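Local structure of putative metal-sulfur cluster biosynthesis proteins YuaD (Bacillus subtilis, 1ORU) at residues E62-N65 and R66-S70. The protein is of uncharacterised function but belongs to the MOSC family, whose members are thought to bind molybdenum and pyridoxal phosphate and to act in metal-sulfur cluster biosynthesis. Numbering follows the deposited sequence.
Sequences EIFN and RRQIS
With CG anti to the carbonyl carbon (chi1 -68°) and the chain extended beyond it, Gln-68 reaches back along the turn to Asn-65, three residues earlier. Its NE2 donates to the backbone O of Asn-65 at 3.0 Å, almost in line with the C=O bond, and that O lies nearly in the plane of the Gln-68 amide, 11° out of it. The other end of that amide is held too, OE1 accepting from Val-167 N, which helps to fix the flip of the group. The Asn-65 side chain crosses that of Gln-68 at a slant, its ND2 lying 3.6 Å from CG of Gln-68 while hydrogen-bonding to the carbonyls of His-43 and Gly-45. Phe-64 adds its ring, with CZ 3.8 Å from NE2 of Gln-68 and the ring and amide planes 68° apart. Were Gln-68 cut back to alanine, the Asn-65 carbonyl would probably lose this donor and Val-167 N its side-chain acceptor. Arg-66 points elsewhere, to a salt bridge with Glu-126. The turn thus links strand 62-64 to the main MOSC-domain sheet, and at the entry to strand 69-73 a classic beta bulge sets Gln-68 and Ile-69 together opposite Cys-165 of strand 163-169.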
loop_
_atom_site.group_PDB
_atom_site.type_symbol
_atom_site.label_atom_id
_atom_site.label_comp_id
_atom_site.label_asym_id
_atom_site.label_seq_id
_atom_site.Cartn_x
_atom_site.Cartn_y
_atom_site.Cartn_z
ATOM N N GLU A 62 -18.459 0.041 0.346
ATOM C CA GLU A 62 -17.582 -0.726 1.223
ATOM C C GLU A 62 -16.319 -1.123 0.466
ATOM O O GLU A 62 -16.385 -1.758 -0.590
ATOM C CB GLU A 62 -18.278 -1.984 1.750
ATOM C CG GLU A 62 -17.413 -2.775 2.726
ATOM C CD GLU A 62 -18.144 -3.935 3.374
ATOM O OE1 GLU A 62 -18.583 -4.852 2.653
ATOM O OE2 GLU A 62 -18.278 -3.933 4.617
ATOM N N ILE A 63 -15.173 -0.730 1.013
ATOM C CA ILE A 63 -13.881 -1.026 0.408
ATOM C C ILE A 63 -12.915 -1.493 1.484
ATOM O O ILE A 63 -13.200 -1.396 2.679
ATOM C CB ILE A 63 -13.265 0.223 -0.271
ATOM C CG1 ILE A 63 -13.098 1.348 0.754
ATOM C CG2 ILE A 63 -14.134 0.671 -1.443
ATOM C CD1 ILE A 63 -12.530 2.628 0.182
ATOM N N PHE A 64 -11.769 -2.003 1.050
ATOM C CA PHE A 64 -10.751 -2.471 1.974
ATOM C C PHE A 64 -10.278 -1.296 2.834
ATOM O O PHE A 64 -10.148 -0.178 2.340
ATOM C CB PHE A 64 -9.562 -3.038 1.200
ATOM C CG PHE A 64 -8.401 -3.384 2.070
ATOM C CD1 PHE A 64 -8.459 -4.485 2.919
ATOM C CD2 PHE A 64 -7.263 -2.586 2.076
ATOM C CE1 PHE A 64 -7.396 -4.788 3.767
ATOM C CE2 PHE A 64 -6.193 -2.879 2.922
ATOM C CZ PHE A 64 -6.262 -3.983 3.768
ATOM N N ASN A 65 -10.012 -1.556 4.111
ATOM C CA ASN A 65 -9.554 -0.506 5.019
ATOM C C ASN A 65 -8.036 -0.346 4.987
ATOM O O ASN A 65 -7.295 -1.029 5.695
ATOM C CB ASN A 65 -10.029 -0.793 6.444
ATOM C CG ASN A 65 -9.548 0.250 7.440
ATOM O OD1 ASN A 65 -9.237 1.383 7.070
ATOM N ND2 ASN A 65 -9.496 -0.128 8.709
ATOM N N ARG A 66 -7.596 0.588 4.160
ATOM C CA ARG A 66 -6.189 0.892 3.956
ATOM C C ARG A 66 -5.610 1.809 5.038
ATOM O O ARG A 66 -4.413 1.780 5.316
ATOM C CB ARG A 66 -6.055 1.556 2.593
ATOM C CG ARG A 66 -4.670 1.947 2.202
ATOM C CD ARG A 66 -4.727 2.897 1.023
ATOM N NE ARG A 66 -3.408 3.060 0.432
ATOM C CZ ARG A 66 -3.000 4.152 -0.203
ATOM N NH1 ARG A 66 -3.815 5.191 -0.324
ATOM N NH2 ARG A 66 -1.780 4.195 -0.724
ATOM N N ARG A 67 -6.465 2.626 5.642
ATOM C CA ARG A 67 -6.039 3.567 6.671
ATOM C C ARG A 67 -6.304 3.010 8.072
ATOM O O ARG A 67 -7.151 3.519 8.811
ATOM C CB ARG A 67 -6.774 4.894 6.462
ATOM C CG ARG A 67 -6.464 5.553 5.113
ATOM C CD ARG A 67 -7.490 6.629 4.759
ATOM N NE ARG A 67 -7.566 7.650 5.799
ATOM C CZ ARG A 67 -6.733 8.681 5.907
ATOM N NH1 ARG A 67 -5.756 8.848 5.025
ATOM N NH2 ARG A 67 -6.860 9.528 6.922
ATOM N N GLN A 68 -5.564 1.965 8.432
ATOM C CA GLN A 68 -5.724 1.308 9.728
ATOM C C GLN A 68 -5.052 2.013 10.896
ATOM O O GLN A 68 -5.597 2.046 11.994
ATOM C CB GLN A 68 -5.202 -0.127 9.644
ATOM C CG GLN A 68 -6.048 -1.020 8.760
ATOM C CD GLN A 68 -5.387 -2.353 8.473
ATOM O OE1 GLN A 68 -4.567 -2.831 9.253
ATOM N NE2 GLN A 68 -5.754 -2.966 7.355
ATOM N N ILE A 69 -3.869 2.571 10.659
ATOM C CA ILE A 69 -3.120 3.252 11.712
ATOM C C ILE A 69 -2.627 4.601 11.208
ATOM O O ILE A 69 -2.091 4.701 10.106
ATOM C CB ILE A 69 -1.884 2.418 12.147
ATOM C CG1 ILE A 69 -2.321 1.033 12.639
ATOM C CG2 ILE A 69 -1.120 3.149 13.247
ATOM C CD1 ILE A 69 -3.108 1.051 13.946
ATOM N N SER A 70 -2.811 5.636 12.019
ATOM C CA SER A 70 -2.382 6.975 11.651
ATOM C C SER A 70 -1.166 7.365 12.478
ATOM O O SER A 70 -1.173 7.212 13.701
ATOM C CB SER A 70 -3.517 7.970 11.895
ATOM O OG SER A 70 -3.105 9.284 11.586
#